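PDB 3OT5: UDP-N-acetylglucosamine 2-epimerase from Listeria monocytogenes, which probably catalyses the reversible epimerisation at C2 that interconverts UDP-N-acetylglucosamine and UDP-N-acetylmannosamine. Local coordinates for residues His173-Lys178 and Ala192-Thr197. Sequence-based numbering, arbitrary orientation.
Sequences HFSPTK and ATIFVT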
ATOM      1  N   HIS A 173      -8.028   2.669 -16.500  1.00 38.51           N
ATOM      2  CA  HIS A 173      -6.878   2.590 -15.635  1.00 38.43           C
ATOM      3  C   HIS A 173      -6.928   3.664 -14.586  1.00 39.71           C
ATOM      4  O   HIS A 173      -7.142   4.844 -14.891  1.00 43.00           O
ATOM      5  CB  HIS A 173      -5.618   2.783 -16.477  1.00 37.57           C
ATOM      6  CG  HIS A 173      -5.565   1.903 -17.681  1.00 35.87           C
ATOM      7  ND1 HIS A 173      -4.881   0.707 -17.705  1.00 34.91           N
ATOM      8  CD2 HIS A 173      -6.133   2.036 -18.903  1.00 35.15           C
ATOM      9  CE1 HIS A 173      -5.015   0.150 -18.895  1.00 31.29           C
ATOM     10  NE2 HIS A 173      -5.779   0.931 -19.639  1.00 32.36           N
ATOM     11  N   PHE A 174      -6.718   3.250 -13.350  1.00 37.63           N
ATOM     12  CA  PHE A 174      -6.724   4.155 -12.244  1.00 38.84           C
ATOM     13  C   PHE A 174      -5.282   4.144 -11.751  1.00 39.50           C
ATOM     14  O   PHE A 174      -4.870   3.264 -11.021  1.00 39.92           O
ATOM     15  CB  PHE A 174      -7.738   3.682 -11.199  1.00 38.13           C
ATOM     16  CG  PHE A 174      -9.095   3.358 -11.784  1.00 37.15           C
ATOM     17  CD1 PHE A 174      -9.930   4.363 -12.234  1.00 36.44           C
ATOM     18  CD2 PHE A 174      -9.528   2.038 -11.883  1.00 37.72           C
ATOM     19  CE1 PHE A 174     -11.167   4.076 -12.759  1.00 40.19           C
ATOM     20  CE2 PHE A 174     -10.770   1.736 -12.398  1.00 38.32           C
ATOM     21  CZ  PHE A 174     -11.596   2.761 -12.854  1.00 43.00           C
ATOM     22  N   SER A 175      -4.499   5.106 -12.225  1.00 40.66           N
ATOM     23  CA  SER A 175      -3.094   5.196 -11.866  1.00 40.41           C
ATOM     24  C   SER A 175      -2.925   5.888 -10.531  1.00 39.94           C
ATOM     25  O   SER A 175      -3.684   6.790 -10.197  1.00 40.52           O
ATOM     26  CB  SER A 175      -2.318   5.960 -12.939  1.00 41.71           C
ATOM     27  OG  SER A 175      -2.378   5.280 -14.181  1.00 41.80           O
ATOM     28  N   PRO A 176      -1.939   5.455  -9.754  1.00 37.84           N
ATOM     29  CA  PRO A 176      -1.756   6.102  -8.485  1.00 39.62           C
ATOM     30  C   PRO A 176      -0.982   7.399  -8.636  1.00 41.14           C
ATOM     31  O   PRO A 176      -1.130   8.289  -7.808  1.00 43.36           O
ATOM     32  CB  PRO A 176      -0.942   5.081  -7.692  1.00 37.68           C
ATOM     33  CG  PRO A 176      -0.120   4.415  -8.717  1.00 36.04           C
ATOM     34  CD  PRO A 176      -0.996   4.338  -9.943  1.00 37.72           C
ATOM     35  N   THR A 177      -0.197   7.520  -9.701  1.00 41.19           N
ATOM     36  CA  THR A 177       0.619   8.710  -9.901  1.00 43.39           C
ATOM     37  C   THR A 177       0.686   9.153 -11.349  1.00 44.72           C
ATOM     38  O   THR A 177       0.283   8.424 -12.271  1.00 42.40           O
ATOM     39  CB  THR A 177       2.071   8.454  -9.459  1.00 43.66           C
ATOM     40  OG1 THR A 177       2.632   7.404 -10.257  1.00 46.67           O
ATOM     41  CG2 THR A 177       2.131   8.053  -7.985  1.00 44.91           C
ATOM     42  N   LYS A 178       1.217  10.359 -11.536  1.00 47.14           N
ATOM     43  CA  LYS A 178       1.373  10.927 -12.853  1.00 49.18           C
ATOM     44  C   LYS A 178       2.297  10.009 -13.654  1.00 47.72           C
ATOM     45  O   LYS A 178       2.038   9.742 -14.836  1.00 46.43           O
ATOM     46  CB  LYS A 178       1.938  12.352 -12.772  1.00 51.77           C
ATOM     47  CG  LYS A 178       2.012  13.065 -14.131  1.00 57.32           C
ATOM     48  CD  LYS A 178       2.587  14.478 -14.015  1.00 63.54           C
ATOM     49  CE  LYS A 178       2.677  15.166 -15.386  1.00 68.47           C
ATOM     50  NZ  LYS A 178       3.208  16.581 -15.307  1.00 71.06           N
ATOM     51  N   ALA A 192      -7.882   9.169 -22.676  1.00 54.31           N
ATOM     52  CA  ALA A 192      -9.240   9.261 -22.139  1.00 53.69           C
ATOM     53  C   ALA A 192      -9.595   8.106 -21.186  1.00 50.14           C
ATOM     54  O   ALA A 192     -10.563   8.196 -20.431  1.00 49.29           O
ATOM     55  CB  ALA A 192     -10.257   9.332 -23.279  1.00 55.01           C
ATOM     56  N   THR A 193      -8.817   7.029 -21.207  1.00 47.76           N
ATOM     57  CA  THR A 193      -9.100   5.889 -20.338  1.00 44.85           C
ATOM     58  C   THR A 193      -8.241   5.826 -19.054  1.00 43.66           C
ATOM     59  O   THR A 193      -8.446   4.942 -18.212  1.00 40.23           O
ATOM     60  CB  THR A 193      -8.921   4.574 -21.112  1.00 43.75           C
ATOM     61  OG1 THR A 193      -7.544   4.397 -21.453  1.00 41.52           O
ATOM     62  CG2 THR A 193      -9.787   4.574 -22.386  1.00 44.80           C
ATOM     63  N   ILE A 194      -7.301   6.754 -18.893  1.00 44.69           N
ATOM     64  CA  ILE A 194      -6.426   6.746 -17.713  1.00 44.44           C
ATOM     65  C   ILE A 194      -6.757   7.871 -16.747  1.00 45.85           C
ATOM     66  O   ILE A 194      -6.909   9.035 -17.148  1.00 47.92           O
ATOM     67  CB  ILE A 194      -4.946   6.908 -18.103  1.00 45.82           C
ATOM     68  CG1 ILE A 194      -4.527   5.879 -19.155  1.00 45.31           C
ATOM     69  CG2 ILE A 194      -4.063   6.773 -16.872  1.00 44.31           C
ATOM     70  CD1 ILE A 194      -3.190   6.215 -19.782  1.00 46.92           C
ATOM     71  N   PHE A 195      -6.832   7.535 -15.462  1.00 44.27           N
ATOM     72  CA  PHE A 195      -7.124   8.533 -14.444  1.00 44.64           C
ATOM     73  C   PHE A 195      -6.138   8.441 -13.288  1.00 43.89           C
ATOM     74  O   PHE A 195      -6.047   7.406 -12.648  1.00 42.95           O
ATOM     75  CB  PHE A 195      -8.545   8.344 -13.900  1.00 43.85           C
ATOM     76  CG  PHE A 195      -9.617   8.514 -14.927  1.00 45.56           C
ATOM     77  CD1 PHE A 195     -10.230   9.750 -15.111  1.00 51.21           C
ATOM     78  CD2 PHE A 195     -10.015   7.449 -15.719  1.00 47.22           C
ATOM     79  CE1 PHE A 195     -11.218   9.914 -16.058  1.00 51.48           C
ATOM     80  CE2 PHE A 195     -11.015   7.609 -16.679  1.00 48.38           C
ATOM     81  CZ  PHE A 195     -11.616   8.838 -16.842  1.00 49.00           C
ATOM     82  N   VAL A 196      -5.394   9.520 -13.035  1.00 45.04           N
ATOM     83  CA  VAL A 196      -4.479   9.562 -11.910  1.00 43.49           C
ATOM     84  C   VAL A 196      -5.414   9.845 -10.753  1.00 44.38           C
ATOM     85  O   VAL A 196      -5.945  10.936 -10.617  1.00 45.32           O
ATOM     86  CB  VAL A 196      -3.427  10.691 -12.003  1.00 45.69           C
ATOM     87  CG1 VAL A 196      -2.488  10.650 -10.756  1.00 41.04           C
ATOM     88  CG2 VAL A 196      -2.619  10.572 -13.279  1.00 42.32           C
ATOM     89  N   THR A 197      -5.609   8.843  -9.918  1.00 43.20           N
ATOM     90  CA  THR A 197      -6.524   8.937  -8.797  1.00 43.07           C
ATOM     91  C   THR A 197      -5.858   8.979  -7.434  1.00 43.36           C
ATOM     92  O   THR A 197      -6.492   9.339  -6.438  1.00 42.92           O
ATOM     93  CB  THR A 197      -7.373   7.664  -8.795  1.00 42.14           C
ATOM     94  OG1 THR A 197      -6.503   6.537  -8.627  1.00 37.84           O
ATOM     95  CG2 THR A 197      -8.125   7.525 -10.120  1.00 38.91           C
TER
HETATM   96  O   HOH W   1      -7.409   1.898 -22.098  1.00 47.37           O
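H173-S175 and I194-V196 pair as neighbouring parallel strands at one border of the Rossmann-like sheet of the N-terminal domain, joined through helix 178-186 as a beta-alpha-beta crossover. The backbone ladder is that of a parallel pair: F195 gives its N to H173 O and takes S175 N on its O, so its bonds straddle F174, the residue it faces, while H173 N reaches T193 O and T197 N returns to S175 O. The rungs differ in quality. H173 N meets T193 O at 2.9 Å and almost straight (175°), whereas S175 N reaches F195 O at 2.8 Å with an N-H...O angle of 135°, the donor lying off the plane of the F195 carbonyl.

On the face carrying H173, S175, I194 and V196, helix 178-186 packs on the last three. Here I194 CG2 lies 3.5 Å from S175 OG, whose hydroxyl is hydrogen-bonded to A146 O. V196, with CG1 anti to its backbone N (chi1 -180°), lays that methyl 3.6 Å from T177 C, just where the chain turns into the helix. On the face shared by F174 and F195, F174 packs on helix 380-392, and T197 CG2, just past the strand end, lies 4.0 Å from F174 CB.

At the start of the pair, H173 and T193 run side by side, and a water in the plane of the imidazole bridges them, 3.1 Å from H173 NE2 and donating to T193 OG1, which also bonds D190 O. The chemistry thus implies division of labour: main-chain bonds fix the register, I194 and V196 fill the joint between strands and crossover helix, and a single water links the polar ends of H173 and T193.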